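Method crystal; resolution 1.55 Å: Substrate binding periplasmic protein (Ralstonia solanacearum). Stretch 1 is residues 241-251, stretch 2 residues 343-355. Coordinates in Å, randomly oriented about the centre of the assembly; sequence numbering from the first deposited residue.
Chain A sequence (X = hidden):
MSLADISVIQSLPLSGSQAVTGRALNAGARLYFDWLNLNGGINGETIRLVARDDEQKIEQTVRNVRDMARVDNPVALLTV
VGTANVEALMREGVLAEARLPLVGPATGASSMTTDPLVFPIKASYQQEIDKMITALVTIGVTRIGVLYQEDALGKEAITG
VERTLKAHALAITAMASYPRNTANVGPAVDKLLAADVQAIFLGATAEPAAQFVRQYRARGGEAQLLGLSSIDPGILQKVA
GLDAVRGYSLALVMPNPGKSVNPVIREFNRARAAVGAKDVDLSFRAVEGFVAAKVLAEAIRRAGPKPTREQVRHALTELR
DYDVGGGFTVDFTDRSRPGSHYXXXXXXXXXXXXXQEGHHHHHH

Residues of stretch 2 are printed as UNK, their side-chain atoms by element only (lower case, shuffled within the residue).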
# COMPACT_ATOMS: atom_id res chain seq x y z
N GLY A 241 -7.23 -2.35 -19.16
CA GLY A 241 -7.31 -3.37 -20.20
C GLY A 241 -5.98 -4.08 -20.36
O GLY A 241 -4.92 -3.44 -20.39
N LEU A 242 -6.02 -5.40 -20.47
CA LEU A 242 -4.82 -6.20 -20.62
C LEU A 242 -3.98 -5.80 -21.83
O LEU A 242 -2.75 -5.88 -21.79
CB LEU A 242 -5.19 -7.69 -20.70
CG LEU A 242 -4.03 -8.68 -20.61
CD1 LEU A 242 -3.23 -8.45 -19.33
CD2 LEU A 242 -4.58 -10.09 -20.64
N ASP A 243 -4.62 -5.38 -22.92
CA ASP A 243 -3.87 -4.98 -24.10
C ASP A 243 -2.86 -3.88 -23.79
O ASP A 243 -1.78 -3.83 -24.37
CB ASP A 243 -4.80 -4.50 -25.22
CG ASP A 243 -5.57 -5.63 -25.88
OD1 ASP A 243 -5.19 -6.81 -25.69
OD2 ASP A 243 -6.54 -5.34 -26.61
N ALA A 244 -3.23 -2.98 -22.88
CA ALA A 244 -2.35 -1.87 -22.53
C ALA A 244 -1.45 -2.21 -21.34
O ALA A 244 -0.37 -1.65 -21.20
CB ALA A 244 -3.18 -0.63 -22.20
N VAL A 245 -1.90 -3.15 -20.52
CA VAL A 245 -1.17 -3.52 -19.31
C VAL A 245 -0.19 -4.69 -19.37
O VAL A 245 0.75 -4.73 -18.58
CB VAL A 245 -2.17 -3.75 -18.14
CG1 VAL A 245 -1.43 -4.14 -16.87
CG2 VAL A 245 -2.97 -2.47 -17.90
N ARG A 246 -0.39 -5.65 -20.27
CA ARG A 246 0.55 -6.77 -20.31
C ARG A 246 1.99 -6.25 -20.46
O ARG A 246 2.25 -5.35 -21.26
CB ARG A 246 0.21 -7.76 -21.45
CG ARG A 246 0.14 -7.18 -22.85
CD ARG A 246 -0.01 -8.31 -23.89
NE ARG A 246 -1.20 -9.13 -23.68
CZ ARG A 246 -2.37 -8.94 -24.28
NH1 ARG A 246 -2.52 -7.94 -25.14
NH2 ARG A 246 -3.40 -9.73 -24.01
N GLY A 247 2.89 -6.79 -19.64
CA GLY A 247 4.28 -6.37 -19.68
C GLY A 247 4.65 -5.40 -18.57
O GLY A 247 5.84 -5.16 -18.32
N TYR A 248 3.64 -4.82 -17.93
CA TYR A 248 3.84 -3.87 -16.83
C TYR A 248 4.76 -4.46 -15.76
O TYR A 248 4.56 -5.59 -15.32
CB TYR A 248 2.48 -3.51 -16.22
CG TYR A 248 2.54 -2.62 -15.00
CD1 TYR A 248 2.77 -1.25 -15.12
CD2 TYR A 248 2.35 -3.15 -13.72
CE1 TYR A 248 2.81 -0.42 -13.99
CE2 TYR A 248 2.38 -2.34 -12.59
CZ TYR A 248 2.61 -0.98 -12.73
OH TYR A 248 2.62 -0.17 -11.61
N SER A 249 5.75 -3.68 -15.35
CA SER A 249 6.71 -4.10 -14.33
C SER A 249 6.37 -3.52 -12.96
O SER A 249 5.89 -2.39 -12.85
CB SER A 249 8.13 -3.68 -14.71
OG SER A 249 8.61 -4.43 -15.81
N LEU A 250 6.65 -4.29 -11.91
CA LEU A 250 6.35 -3.83 -10.56
C LEU A 250 7.28 -4.45 -9.54
O LEU A 250 8.11 -5.31 -9.87
CB LEU A 250 4.91 -4.20 -10.19
CG LEU A 250 4.61 -5.71 -10.19
CD1 LEU A 250 3.74 -6.07 -9.00
CD2 LEU A 250 3.94 -6.10 -11.50
N ALA A 251 7.16 -3.99 -8.31
CA ALA A 251 7.96 -4.52 -7.22
C ALA A 251 6.99 -5.16 -6.23
O ALA A 251 6.06 -4.51 -5.76
CB ALA A 251 8.76 -3.41 -6.54
N UNK A 343 11.13 -7.94 -0.72
CA UNK A 343 10.89 -7.20 -1.94
C UNK A 343 11.51 -7.93 -3.12
O UNK A 343 12.68 -8.30 -3.11
c UNK A 343 11.13 -5.05 -3.21
c UNK A 343 12.93 -5.74 -1.58
c UNK A 343 11.43 -3.56 -3.20
c UNK A 343 11.43 -5.75 -1.88
N UNK A 344 10.69 -8.16 -4.14
CA UNK A 344 11.13 -8.84 -5.35
C UNK A 344 10.49 -8.13 -6.52
O UNK A 344 9.51 -7.40 -6.36
c UNK A 344 10.71 -10.31 -5.34
c UNK A 344 10.88 -12.60 -4.27
o UNK A 344 11.77 -13.47 -4.16
o UNK A 344 9.68 -12.88 -4.41
c UNK A 344 11.29 -11.13 -4.20
N UNK A 345 11.04 -8.32 -7.71
CA UNK A 345 10.47 -7.70 -8.89
C UNK A 345 9.47 -8.67 -9.51
O UNK A 345 9.58 -9.89 -9.34
c UNK A 345 13.58 -6.00 -10.51
c UNK A 345 11.77 -4.96 -9.13
c UNK A 345 11.56 -7.33 -9.89
c UNK A 345 12.53 -6.24 -9.43
N UNK A 346 8.50 -8.11 -10.21
CA UNK A 346 7.49 -8.93 -10.86
C UNK A 346 7.03 -8.29 -12.15
O UNK A 346 7.40 -7.16 -12.47
N UNK A 347 6.22 -9.03 -12.91
CA UNK A 347 5.72 -8.53 -14.18
C UNK A 347 4.34 -9.11 -14.48
O UNK A 347 3.99 -10.20 -14.03
c UNK A 347 6.74 -10.45 -15.46
c UNK A 347 6.23 -8.30 -16.64
c UNK A 347 6.68 -8.93 -15.34
N UNK A 348 3.54 -8.36 -15.25
CA UNK A 348 2.22 -8.84 -15.63
C UNK A 348 2.41 -9.61 -16.94
O UNK A 348 2.84 -9.04 -17.94
c UNK A 348 1.03 -6.94 -14.53
c UNK A 348 -0.09 -8.19 -16.38
c UNK A 348 1.24 -7.67 -15.85
N UNK A 349 2.10 -10.90 -16.90
CA UNK A 349 2.24 -11.75 -18.07
C UNK A 349 1.27 -11.45 -19.20
O UNK A 349 0.34 -10.66 -19.04
N UNK A 350 1.45 -12.09 -20.37
CA UNK A 350 0.60 -11.89 -21.54
C UNK A 350 -0.90 -12.02 -21.29
O UNK A 350 -1.70 -11.35 -21.93
c UNK A 350 1.10 -12.95 -22.52
c UNK A 350 2.55 -13.03 -22.19
c UNK A 350 2.52 -13.06 -20.67
N UNK A 351 -1.28 -12.89 -20.35
CA UNK A 351 -2.69 -13.09 -20.04
C UNK A 351 -3.09 -12.48 -18.69
O UNK A 351 -4.18 -12.74 -18.19
o UNK A 351 -2.96 -14.70 -22.47
c UNK A 351 -3.02 -14.58 -20.08
n UNK A 351 -1.94 -16.34 -21.32
c UNK A 351 -2.63 -15.22 -21.40
N UNK A 352 -2.20 -11.68 -18.11
CA UNK A 352 -2.53 -11.03 -16.85
C UNK A 352 -1.96 -11.59 -15.56
O UNK A 352 -2.09 -10.95 -14.52
N UNK A 353 -1.34 -12.76 -15.61
CA UNK A 353 -0.78 -13.35 -14.40
C UNK A 353 0.43 -12.56 -13.91
O UNK A 353 1.27 -12.15 -14.70
c UNK A 353 0.76 -16.91 -13.91
c UNK A 353 -0.78 -15.70 -12.36
c UNK A 353 -0.36 -14.80 -14.65
c UNK A 353 0.26 -15.55 -13.46
N UNK A 354 0.50 -12.32 -12.60
CA UNK A 354 1.64 -11.61 -12.04
C UNK A 354 2.72 -12.64 -11.71
O UNK A 354 2.52 -13.53 -10.88
c UNK A 354 2.52 -10.24 -10.13
c UNK A 354 0.28 -9.74 -11.11
c UNK A 354 1.27 -10.84 -10.76
N UNK A 355 3.86 -12.52 -12.38
CA UNK A 355 4.97 -13.44 -12.21
C UNK A 355 6.16 -12.79 -11.51
O UNK A 355 6.55 -11.68 -11.85
c UNK A 355 5.44 -13.97 -13.58
c UNK A 355 4.55 -14.93 -15.76
c UNK A 355 6.53 -15.03 -13.40
c UNK A 355 4.25 -14.55 -14.34
O HOH W 1 -4.48 -12.60 -23.28
O HOH W 2 9.64 -6.48 -14.03

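Position 343 carries four carbons, forked at the first, with one arm two carbons long; the end of that arm lies 4.3 Å from A251 CB. This is I343, the near atom being CD1. Position 344 has three carbons in a row, the third bearing two oxygens, and its end leads away from stretch 1: E344, whose backbone O receives a CA-H...O contact from A251 CA at 3.4 Å. At 345 four carbons fork at the second, which marks L345; its CD2 lies 4.3 Å from A251 CB, on the same face of the sheet.

Position 346 has no side-chain atoms and is G346. Its N donates to L250 O (2.8 Å) and its O accepts from L250 N (3.0 Å), so the pair is closed by two hydrogen bonds. Position 347 shows one carbon carrying two more, one of them 3.6 Å from G247 O. It is V347, with CG2 as the contacting atom, sharing a face with S249.

The same three-carbon fork recurs at 348, but now pointing toward stretch 1 and buried: V348. Its CG1 meets L242 CD1 and V245 CG1, each at 4.3 Å, while CG2 lies 4.1 Å from Y248 CB and 4.3 Å from L250 CD2. Position 349, without a side chain, is G349, which opens a type I turn. At 350 three carbons close a ring onto the backbone N, giving P350; its O accepts from R246 NE (2.9 Å) and R246 NH2 (3.1 Å).

Position 351 has two carbons, the second carrying one oxygen and one nitrogen, hence N351. A water bonded to its OD1 (2.7 Å) also accepts a weak bond from R246 NH2 (3.2 Å). Position 352 lacks a side chain and has positive phi, as suits G352. Position 353 has four carbons forked at the second, its CA-to-CB bond pointing away from stretch 1, and is L353. At 354 one carbon carries two, and V354 CG1 reaches L250 CD1 at 4.5 Å. Position 355, four carbons forked at the first with one longer arm, is I355, which does not touch stretch 1.

The contact is thus an antiparallel strand pairing extended at one end. Beyond the L250-G346 pair, V348 N donates to Y248 O (3.0 Å) and V348 O accepts from G247 N (2.8 Å), carrying the ladder into the turn from V245 to Y248. V348 fills the apolar centre, and R246, held by D243 through a salt bridge (NH1 to OD1, 3.0 Å), fastens the turn at P350.

Stretch 2 343-355: IELGVVGPNGLVI
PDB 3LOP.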